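Local coordinates for DNA replication licensing factor MCM related protein (Thermoplasma acidophilum, PDB 4ME3) that forms the N-terminal, zinc-binding part of an archaeal MCM protein, probably a replicative helicase that binds single-stranded DNA and hydrolyses ATP, at residues A[41-52]-A[93-104]; A[63-71]-A[118-126]. All coordinates share one frame; numbering follows the deposited sequence.

How the contacts relate
The two contacts lie next to each other, their centres about 16 Å apart. Contact 1 is a two-stranded parallel sheet in the MCM N-terminal domain, and contact 2 joins the turn between helix 59-67 and helix 69-84 to the start of strand 123-147 in the OB domain. Along the chain the segments alternate: 41-52, 63-71, 93-104, 118-126. Helix 51-57 runs on from the first strand toward helix 59-67, and helix 69-84 leads back to the second. Leu66 packs on Phe51 and Leu103, and Leu103 also meets Leu123. One apolar cluster therefore continues from the helical part into the OB part, away from the zinc site.

Contact 1 (A[41-52]-A[93-104]); sequences YPEVRTLYVSFR and FNIFNLRIKDLE
Strands 46-50 and 97-101 pair as a two-stranded parallel sheet, with Leu47 N bonded to Asn97 O and Leu47 O taking Arg99 N in the alternating parallel pattern. The tight side carries Leu47, Leu98, Val49 and Ile100. Here Val49 CG2 crosses to Leu98 CD1 at 3.6 Å, and Phe24, Phe25 and Trp21 of helix 14-27 cover Leu47, Val49 and Leu98. Just ahead of the second strand, Arg45 O sits 3.5 Å above the plane of the Phe96 ring, toward its rim, while Leu47 CB lies at the ring edge. At the other end, Leu103 CD2 makes a CH-pi contact over the Phe51 ring, 3.8 Å from its centroid.

The opposite side is more polar, and partly open at Thr46, Tyr48 and Lys101. The buried Arg99 leans its CB and CD along the Tyr48 ring, with CD 3.4 Å from Tyr48 OH, before its guanidinium reaches Asp223. Arg45 lays one guanidinium face on Ile95 CG2 and is paired with Asp222, which also takes Asn97 ND2.

The end around Arg52 and Glu104 is open and ionic, with the buried Ser50 behind it. Arg52 spreads its guanidinium over the Asp102 carboxylate, a long, purely electrostatic pairing, and its NH2 bonds Glu104 OE2 at 2.6 Å. With its OG anti to the backbone N (chi1 177°), Ser50 reaches Asp102: OG donates to the anti lone pair of OD2 at 2.6 Å.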
loop_
_atom_site.group_PDB
_atom_site.type_symbol
_atom_site.label_atom_id
_atom_site.label_comp_id
_atom_site.label_asym_id
_atom_site.label_seq_id
_atom_site.Cartn_x
_atom_site.Cartn_y
_atom_site.Cartn_z
ATOM N N TYR A 41 -14.904 -1.958 11.048
ATOM C CA TYR A 41 -13.532 -1.486 11.206
ATOM C C TYR A 41 -13.082 -1.687 12.653
ATOM O O TYR A 41 -13.892 -1.571 13.573
ATOM C CB TYR A 41 -13.450 -0.006 10.828
ATOM C CG TYR A 41 -12.043 0.536 10.782
ATOM C CD1 TYR A 41 -11.252 0.366 9.652
ATOM C CD2 TYR A 41 -11.500 1.207 11.867
ATOM C CE1 TYR A 41 -9.964 0.850 9.608
ATOM C CE2 TYR A 41 -10.210 1.698 11.830
ATOM C CZ TYR A 41 -9.446 1.516 10.697
ATOM O OH TYR A 41 -8.159 2.002 10.655
ATOM N N PRO A 42 -11.785 -1.979 12.870
ATOM C CA PRO A 42 -10.704 -2.123 11.887
ATOM C C PRO A 42 -10.539 -3.536 11.330
ATOM O O PRO A 42 -9.592 -3.777 10.578
ATOM C CB PRO A 42 -9.465 -1.738 12.694
ATOM C CG PRO A 42 -9.778 -2.205 14.071
ATOM C CD PRO A 42 -11.267 -2.029 14.250
ATOM N N GLU A 43 -11.435 -4.452 11.685
ATOM C CA GLU A 43 -11.349 -5.822 11.190
ATOM C C GLU A 43 -11.527 -5.846 9.675
ATOM O O GLU A 43 -10.865 -6.611 8.972
ATOM C CB GLU A 43 -12.392 -6.717 11.865
ATOM C CG GLU A 43 -12.088 -7.039 13.322
ATOM C CD GLU A 43 -12.542 -5.954 14.282
ATOM O OE1 GLU A 43 -12.862 -4.838 13.820
ATOM O OE2 GLU A 43 -12.583 -6.219 15.502
ATOM N N VAL A 44 -12.431 -5.005 9.183
ATOM C CA VAL A 44 -12.586 -4.785 7.751
ATOM C C VAL A 44 -12.066 -3.387 7.449
ATOM O O VAL A 44 -12.495 -2.413 8.062
ATOM C CB VAL A 44 -14.056 -4.892 7.317
ATOM C CG1 VAL A 44 -14.192 -4.666 5.818
ATOM C CG2 VAL A 44 -14.625 -6.247 7.710
ATOM N N ARG A 45 -11.129 -3.282 6.516
ATOM C CA ARG A 45 -10.459 -2.011 6.288
ATOM C C ARG A 45 -9.985 -1.865 4.849
ATOM O O ARG A 45 -8.901 -1.339 4.606
ATOM C CB ARG A 45 -9.271 -1.877 7.231
ATOM C CG ARG A 45 -8.264 -3.004 7.101
ATOM C CD ARG A 45 -7.117 -2.814 8.059
ATOM N NE ARG A 45 -6.174 -3.927 8.012
ATOM C CZ ARG A 45 -5.359 -4.258 9.007
ATOM N NH1 ARG A 45 -5.364 -3.567 10.140
ATOM N NH2 ARG A 45 -4.541 -5.291 8.875
ATOM N N THR A 46 -10.806 -2.331 3.912
ATOM C CA THR A 46 -10.513 -2.215 2.489
ATOM C C THR A 46 -11.739 -1.759 1.706
ATOM O O THR A 46 -12.852 -2.233 1.937
ATOM C CB THR A 46 -10.059 -3.560 1.897
ATOM O OG1 THR A 46 -8.915 -4.040 2.611
ATOM C CG2 THR A 46 -9.713 -3.412 0.421
ATOM N N LEU A 47 -11.520 -0.844 0.767
ATOM C CA LEU A 47 -12.557 -0.422 -0.163
ATOM C C LEU A 47 -12.022 -0.545 -1.580
ATOM O O LEU A 47 -10.941 -0.049 -1.873
ATOM C CB LEU A 47 -12.961 1.033 0.092
ATOM C CG LEU A 47 -13.999 1.588 -0.888
ATOM C CD1 LEU A 47 -15.350 0.926 -0.675
ATOM C CD2 LEU A 47 -14.113 3.106 -0.768
ATOM N N TYR A 48 -12.776 -1.215 -2.444
ATOM C CA TYR A 48 -12.463 -1.254 -3.867
ATOM C C TYR A 48 -13.244 -0.181 -4.610
ATOM O O TYR A 48 -14.462 -0.076 -4.463
ATOM C CB TYR A 48 -12.800 -2.623 -4.448
ATOM C CG TYR A 48 -11.823 -3.695 -4.037
ATOM C CD1 TYR A 48 -10.689 -3.946 -4.794
ATOM C CD2 TYR A 48 -12.026 -4.448 -2.892
ATOM C CE1 TYR A 48 -9.782 -4.919 -4.422
ATOM C CE2 TYR A 48 -11.121 -5.425 -2.511
ATOM C CZ TYR A 48 -10.005 -5.654 -3.282
ATOM O OH TYR A 48 -9.100 -6.625 -2.912
ATOM N N VAL A 49 -12.538 0.610 -5.409
ATOM C CA VAL A 49 -13.163 1.644 -6.227
ATOM C C VAL A 49 -12.987 1.303 -7.699
ATOM O O VAL A 49 -11.902 0.919 -8.132
ATOM C CB VAL A 49 -12.557 3.031 -5.945
ATOM C CG1 VAL A 49 -13.006 4.035 -6.988
ATOM C CG2 VAL A 49 -12.939 3.499 -4.544
ATOM N N SER A 50 -14.059 1.444 -8.469
ATOM C CA SER A 50 -14.030 1.080 -9.880
ATOM C C SER A 50 -13.342 2.154 -10.708
ATOM O O SER A 50 -13.691 3.330 -10.628
ATOM C CB SER A 50 -15.451 0.864 -10.400
ATOM O OG SER A 50 -15.436 0.569 -11.783
ATOM N N PHE A 51 -12.364 1.761 -11.513
ATOM C CA PHE A 51 -11.700 2.730 -12.365
ATOM C C PHE A 51 -12.679 3.290 -13.393
ATOM O O PHE A 51 -12.512 4.414 -13.864
ATOM C CB PHE A 51 -10.486 2.122 -13.065
ATOM C CG PHE A 51 -9.633 3.140 -13.748
ATOM C CD1 PHE A 51 -8.779 3.947 -13.013
ATOM C CD2 PHE A 51 -9.704 3.318 -15.118
ATOM C CE1 PHE A 51 -7.998 4.897 -13.633
ATOM C CE2 PHE A 51 -8.926 4.273 -15.745
ATOM C CZ PHE A 51 -8.071 5.060 -15.001
ATOM N N ARG A 52 -13.702 2.509 -13.725
ATOM C CA ARG A 52 -14.743 2.954 -14.647
ATOM C C ARG A 52 -15.464 4.173 -14.080
ATOM O O ARG A 52 -15.794 5.110 -14.811
ATOM C CB ARG A 52 -15.768 1.843 -14.887
ATOM C CG ARG A 52 -15.197 0.532 -15.409
ATOM C CD ARG A 52 -16.187 -0.602 -15.178
ATOM N NE ARG A 52 -15.676 -1.896 -15.624
ATOM C CZ ARG A 52 -16.175 -3.072 -15.247
ATOM N NH1 ARG A 52 -17.199 -3.130 -14.405
ATOM N NH2 ARG A 52 -15.643 -4.195 -15.707
ATOM N N PHE A 93 -4.700 2.387 15.558
ATOM C CA PHE A 93 -5.553 1.767 14.551
ATOM C C PHE A 93 -5.950 2.778 13.486
ATOM O O PHE A 93 -7.009 3.399 13.574
ATOM C CB PHE A 93 -6.804 1.172 15.203
ATOM C CG PHE A 93 -6.504 0.141 16.251
ATOM C CD1 PHE A 93 -6.075 -1.124 15.889
ATOM C CD2 PHE A 93 -6.638 0.439 17.599
ATOM C CE1 PHE A 93 -5.791 -2.078 16.850
ATOM C CE2 PHE A 93 -6.358 -0.510 18.563
ATOM C CZ PHE A 93 -5.933 -1.770 18.188
ATOM N N ASN A 94 -5.092 2.935 12.482
ATOM C CA ASN A 94 -5.325 3.900 11.418
ATOM C C ASN A 94 -4.967 3.348 10.041
ATOM O O ASN A 94 -4.650 4.110 9.128
ATOM C CB ASN A 94 -4.530 5.179 11.679
ATOM C CG ASN A 94 -3.035 4.934 11.764
ATOM O OD1 ASN A 94 -2.560 3.814 11.559
ATOM N ND2 ASN A 94 -2.284 5.984 12.062
ATOM N N ILE A 95 -5.026 2.028 9.892
ATOM C CA ILE A 95 -4.739 1.394 8.609
ATOM C C ILE A 95 -5.989 1.317 7.738
ATOM O O ILE A 95 -7.056 0.922 8.204
ATOM C CB ILE A 95 -4.190 -0.036 8.803
ATOM C CG1 ILE A 95 -2.874 0.004 9.583
ATOM C CG2 ILE A 95 -3.986 -0.713 7.459
ATOM C CD1 ILE A 95 -2.339 -1.368 9.956
ATOM N N PHE A 96 -5.857 1.700 6.472
ATOM C CA PHE A 96 -6.923 1.470 5.505
ATOM C C PHE A 96 -6.358 1.232 4.111
ATOM O O PHE A 96 -5.372 1.851 3.719
ATOM C CB PHE A 96 -7.910 2.633 5.467
ATOM C CG PHE A 96 -9.206 2.279 4.805
ATOM C CD1 PHE A 96 -9.369 2.430 3.440
ATOM C CD2 PHE A 96 -10.248 1.754 5.543
ATOM C CE1 PHE A 96 -10.557 2.082 2.827
ATOM C CE2 PHE A 96 -11.436 1.402 4.940
ATOM C CZ PHE A 96 -11.592 1.567 3.577
ATOM N N ASN A 97 -6.996 0.329 3.374
ATOM C CA ASN A 97 -6.580 0.010 2.017
ATOM C C ASN A 97 -7.618 0.437 0.997
ATOM O O ASN A 97 -8.697 -0.150 0.905
ATOM C CB ASN A 97 -6.346 -1.487 1.864
ATOM C CG ASN A 97 -5.413 -2.040 2.912
ATOM O OD1 ASN A 97 -4.344 -1.488 3.161
ATOM N ND2 ASN A 97 -5.815 -3.136 3.538
ATOM N N LEU A 98 -7.279 1.462 0.229
ATOM C CA LEU A 98 -8.076 1.862 -0.911
ATOM C C LEU A 98 -7.482 1.174 -2.129
ATOM O O LEU A 98 -6.305 1.358 -2.438
ATOM C CB LEU A 98 -8.040 3.383 -1.069
ATOM C CG LEU A 98 -8.854 3.988 -2.213
ATOM C CD1 LEU A 98 -10.299 3.550 -2.150
ATOM C CD2 LEU A 98 -8.753 5.506 -2.163
ATOM N N ARG A 99 -8.290 0.360 -2.796
ATOM C CA ARG A 99 -7.828 -0.416 -3.939
ATOM C C ARG A 99 -8.606 -0.049 -5.194
ATOM O O ARG A 99 -9.772 0.332 -5.127
ATOM C CB ARG A 99 -7.964 -1.912 -3.651
ATOM C CG ARG A 99 -7.173 -2.358 -2.432
ATOM C CD ARG A 99 -7.187 -3.867 -2.255
ATOM N NE ARG A 99 -6.431 -4.272 -1.073
ATOM C CZ ARG A 99 -5.108 -4.215 -0.978
ATOM N NH1 ARG A 99 -4.380 -3.767 -1.993
ATOM N NH2 ARG A 99 -4.505 -4.606 0.139
ATOM N N ILE A 100 -7.941 -0.159 -6.337
ATOM C CA ILE A 100 -8.550 0.151 -7.620
ATOM C C ILE A 100 -8.859 -1.146 -8.355
ATOM O O ILE A 100 -8.013 -2.035 -8.437
ATOM C CB ILE A 100 -7.604 0.998 -8.496
ATOM C CG1 ILE A 100 -7.121 2.235 -7.736
ATOM C CG2 ILE A 100 -8.294 1.412 -9.789
ATOM C CD1 ILE A 100 -8.239 3.114 -7.220
ATOM N N LYS A 101 -10.074 -1.254 -8.883
ATOM C CA LYS A 101 -10.460 -2.406 -9.684
ATOM C C LYS A 101 -10.995 -1.943 -11.037
ATOM O O LYS A 101 -11.068 -0.743 -11.308
ATOM C CB LYS A 101 -11.519 -3.238 -8.956
ATOM C CG LYS A 101 -12.817 -2.492 -8.696
ATOM C CD LYS A 101 -13.886 -3.391 -8.103
ATOM C CE LYS A 101 -15.144 -2.598 -7.797
ATOM N NZ LYS A 101 -16.217 -3.429 -7.187
ATOM N N ASP A 102 -11.349 -2.902 -11.887
ATOM C CA ASP A 102 -11.937 -2.613 -13.192
ATOM C C ASP A 102 -10.985 -1.822 -14.097
ATOM O O ASP A 102 -11.386 -0.875 -14.774
ATOM C CB ASP A 102 -13.262 -1.865 -13.023
ATOM C CG ASP A 102 -14.285 -2.658 -12.223
ATOM O OD1 ASP A 102 -14.202 -3.907 -12.200
ATOM O OD2 ASP A 102 -15.181 -2.032 -11.616
ATOM N N LEU A 103 -9.721 -2.229 -14.109
ATOM C CA LEU A 103 -8.711 -1.590 -14.942
ATOM C C LEU A 103 -8.531 -2.291 -16.287
ATOM O O LEU A 103 -7.786 -1.813 -17.141
ATOM C CB LEU A 103 -7.371 -1.584 -14.206
ATOM C CG LEU A 103 -7.231 -0.566 -13.077
ATOM C CD1 LEU A 103 -6.061 -0.924 -12.180
ATOM C CD2 LEU A 103 -7.054 0.836 -13.653
ATOM N N GLU A 104 -9.211 -3.418 -16.473
ATOM C CA GLU A 104 -8.968 -4.280 -17.631
ATOM C C GLU A 104 -9.245 -3.609 -18.977
ATOM O O GLU A 104 -8.663 -3.992 -19.992
ATOM C CB GLU A 104 -9.779 -5.578 -17.526
ATOM C CG GLU A 104 -11.281 -5.404 -17.686
ATOM C CD GLU A 104 -11.957 -4.917 -16.420
ATOM O OE1 GLU A 104 -11.290 -4.883 -15.363
ATOM O OE2 GLU A 104 -13.155 -4.574 -16.484
#

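Contact 2 (A[63-71]-A[118-126]); sequences GSILVSPEI and ANIGTLISV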
loop_
_atom_site.group_PDB
_atom_site.type_symbol
_atom_site.label_atom_id
_atom_site.label_comp_id
_atom_site.label_asym_id
_atom_site.label_seq_id
_atom_site.Cartn_x
_atom_site.Cartn_y
_atom_site.Cartn_z
ATOM N N GLY A 63 -6.512 9.496 -14.806
ATOM C CA GLY A 63 -5.198 9.329 -15.401
ATOM C C GLY A 63 -4.067 9.621 -14.434
ATOM O O GLY A 63 -3.019 8.973 -14.478
ATOM N N SER A 64 -4.270 10.606 -13.563
ATOM C CA SER A 64 -3.261 10.979 -12.583
ATOM C C SER A 64 -3.048 9.860 -11.567
ATOM O O SER A 64 -1.933 9.665 -11.075
ATOM C CB SER A 64 -3.660 12.265 -11.858
ATOM O OG SER A 64 -3.627 13.377 -12.736
ATOM N N ILE A 65 -4.122 9.143 -11.243
ATOM C CA ILE A 65 -4.024 7.989 -10.350
ATOM C C ILE A 65 -3.113 6.915 -10.949
ATOM O O ILE A 65 -2.344 6.277 -10.232
ATOM C CB ILE A 65 -5.412 7.396 -10.039
ATOM C CG1 ILE A 65 -6.239 8.403 -9.233
ATOM C CG2 ILE A 65 -5.274 6.094 -9.263
ATOM C CD1 ILE A 65 -7.699 8.030 -9.070
ATOM N N LEU A 66 -3.184 6.721 -12.262
ATOM C CA LEU A 66 -2.336 5.731 -12.918
ATOM C C LEU A 66 -0.867 6.158 -12.927
ATOM O O LEU A 66 0.029 5.314 -12.882
ATOM C CB LEU A 66 -2.813 5.476 -14.347
ATOM C CG LEU A 66 -4.241 4.938 -14.475
ATOM C CD1 LEU A 66 -4.598 4.728 -15.933
ATOM C CD2 LEU A 66 -4.402 3.650 -13.690
ATOM N N VAL A 67 -0.622 7.463 -12.976
ATOM C CA VAL A 67 0.744 7.984 -13.031
ATOM C C VAL A 67 1.390 8.107 -11.653
ATOM O O VAL A 67 2.589 7.860 -11.502
ATOM C CB VAL A 67 0.781 9.370 -13.710
ATOM C CG1 VAL A 67 2.174 9.975 -13.609
ATOM C CG2 VAL A 67 0.348 9.262 -15.159
ATOM N N SER A 68 0.597 8.493 -10.654
ATOM C CA SER A 68 1.099 8.711 -9.299
ATOM C C SER A 68 0.224 7.989 -8.277
ATOM O O SER A 68 -0.358 8.616 -7.389
ATOM C CB SER A 68 1.129 10.207 -8.973
ATOM O OG SER A 68 1.845 10.935 -9.955
ATOM N N PRO A 69 0.138 6.658 -8.389
ATOM C CA PRO A 69 -0.789 5.901 -7.539
ATOM C C PRO A 69 -0.500 6.008 -6.041
ATOM O O PRO A 69 -1.450 6.083 -5.269
ATOM C CB PRO A 69 -0.634 4.459 -8.038
ATOM C CG PRO A 69 0.686 4.430 -8.756
ATOM C CD PRO A 69 0.850 5.796 -9.345
ATOM N N GLU A 70 0.763 6.023 -5.625
ATOM C CA GLU A 70 1.048 6.071 -4.190
ATOM C C GLU A 70 0.469 7.339 -3.565
ATOM O O GLU A 70 -0.188 7.284 -2.523
ATOM C CB GLU A 70 2.549 5.990 -3.903
ATOM C CG GLU A 70 2.864 6.048 -2.411
ATOM C CD GLU A 70 4.351 6.038 -2.109
ATOM O OE1 GLU A 70 5.158 5.875 -3.049
ATOM O OE2 GLU A 70 4.714 6.192 -0.924
ATOM N N ILE A 71 0.710 8.477 -4.205
ATOM C CA ILE A 71 0.238 9.762 -3.693
ATOM C C ILE A 71 -1.289 9.869 -3.718
ATOM O O ILE A 71 -1.908 10.282 -2.735
ATOM C CB ILE A 71 0.831 10.933 -4.500
ATOM C CG1 ILE A 71 2.322 11.082 -4.197
ATOM C CG2 ILE A 71 0.099 12.232 -4.172
ATOM C CD1 ILE A 71 3.046 12.031 -5.125
ATOM N N ALA A 118 10.460 3.410 -17.575
ATOM C CA ALA A 118 9.437 4.446 -17.692
ATOM C C ALA A 118 8.171 4.071 -16.919
ATOM O O ALA A 118 7.362 4.935 -16.586
ATOM C CB ALA A 118 9.106 4.699 -19.157
ATOM N N ASN A 119 8.007 2.783 -16.636
ATOM C CA ASN A 119 6.843 2.293 -15.896
ATOM C C ASN A 119 6.997 2.389 -14.381
ATOM O O ASN A 119 6.026 2.222 -13.640
ATOM C CB ASN A 119 6.557 0.839 -16.271
ATOM C CG ASN A 119 6.279 0.659 -17.748
ATOM O OD1 ASN A 119 6.926 -0.145 -18.421
ATOM N ND2 ASN A 119 5.313 1.406 -18.264
ATOM N N ILE A 120 8.215 2.638 -13.915
ATOM C CA ILE A 120 8.482 2.649 -12.480
ATOM C C ILE A 120 7.672 3.733 -11.779
ATOM O O ILE A 120 7.651 4.889 -12.208
ATOM C CB ILE A 120 9.982 2.843 -12.187
ATOM C CG1 ILE A 120 10.770 1.625 -12.670
ATOM C CG2 ILE A 120 10.213 3.054 -10.697
ATOM C CD1 ILE A 120 12.284 1.818 -12.645
ATOM N N GLY A 121 6.990 3.343 -10.706
ATOM C CA GLY A 121 6.214 4.273 -9.910
ATOM C C GLY A 121 4.787 4.434 -10.390
ATOM O O GLY A 121 4.010 5.173 -9.786
ATOM N N THR A 122 4.434 3.742 -11.467
ATOM C CA THR A 122 3.094 3.849 -12.041
ATOM C C THR A 122 2.270 2.590 -11.788
ATOM O O THR A 122 2.799 1.557 -11.370
ATOM C CB THR A 122 3.152 4.109 -13.557
ATOM O OG1 THR A 122 3.577 2.923 -14.243
ATOM C CG2 THR A 122 4.113 5.251 -13.864
ATOM N N LEU A 123 0.971 2.692 -12.040
ATOM C CA LEU A 123 0.053 1.575 -11.860
ATOM C C LEU A 123 -0.106 0.830 -13.178
ATOM O O LEU A 123 -0.644 1.373 -14.144
ATOM C CB LEU A 123 -1.303 2.096 -11.369
ATOM C CG LEU A 123 -2.344 1.072 -10.904
ATOM C CD1 LEU A 123 -1.807 0.197 -9.804
ATOM C CD2 LEU A 123 -3.594 1.806 -10.434
ATOM N N ILE A 124 0.378 -0.407 -13.221
ATOM C CA ILE A 124 0.282 -1.222 -14.421
ATOM C C ILE A 124 -0.378 -2.559 -14.109
ATOM O O ILE A 124 -0.568 -2.911 -12.944
ATOM C CB ILE A 124 1.672 -1.462 -15.052
ATOM C CG1 ILE A 124 2.579 -2.238 -14.094
ATOM C CG2 ILE A 124 2.318 -0.130 -15.426
ATOM C CD1 ILE A 124 3.895 -2.680 -14.725
ATOM N N SER A 125 -0.735 -3.293 -15.154
ATOM C CA SER A 125 -1.316 -4.619 -14.998
ATOM C C SER A 125 -0.407 -5.647 -15.650
ATOM O O SER A 125 0.030 -5.463 -16.781
ATOM C CB SER A 125 -2.703 -4.673 -15.633
ATOM O OG SER A 125 -3.550 -3.686 -15.073
ATOM N N VAL A 126 -0.141 -6.735 -14.936
ATOM C CA VAL A 126 0.737 -7.790 -15.424
ATOM C C VAL A 126 0.070 -9.142 -15.229
ATOM O O VAL A 126 -0.587 -9.373 -14.216
ATOM C CB VAL A 126 2.079 -7.768 -14.674
ATOM C CG1 VAL A 126 3.064 -8.740 -15.302
ATOM C CG2 VAL A 126 2.648 -6.360 -14.664
HETATM O O HOH W 1 3.422 5.946 -7.193
#
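A single backbone hydrogen bond joins Leu66 and Leu123: Leu123 N donates to Leu66 O at 2.9 Å, nearly straight at 175° and in the carbonyl plane. It ties the last turn of helix 59-67 to the first residue of strand 123-147. A second polar link runs through water, which accepts from Glu70 N at 3.1 Å and donates to Gly121 O at 2.8 Å, bridging the first turn of helix 69-84 to the type II turn from Asn119 to Thr122.

That turn is secured from within. Both Thr122 N and Thr122 OG1 donate to Asn119 O, arriving from the same face of its plane, the hydroxyl at 2.6 Å. With chi1 at 72°, OG1 lies between the backbone N and the carbonyl carbon, turned back to the turn, while CB rests against Leu66 O and CG2 approaches Val67 O. Pro69 CD also lies against this turn, 3.3 Å from the carbonyl oxygen Gly121 O.

Two apolar pairs complete the contact. Leu66 CD2 meets Leu123 CD2 at 3.8 Å, the two side chains crossing at a slant, and Pro69 CG packs on Leu123 CB of the strand at 4.0 Å.

Around this joint, Leu66 also touches Lys106, Glu70 forms a salt bridge with Arg241 of strand 233-247, Pro69 touches Ile239 of that strand, and the same strand pairs with Gly121, Thr122, Ile124 and Val126 through backbone hydrogen bonds.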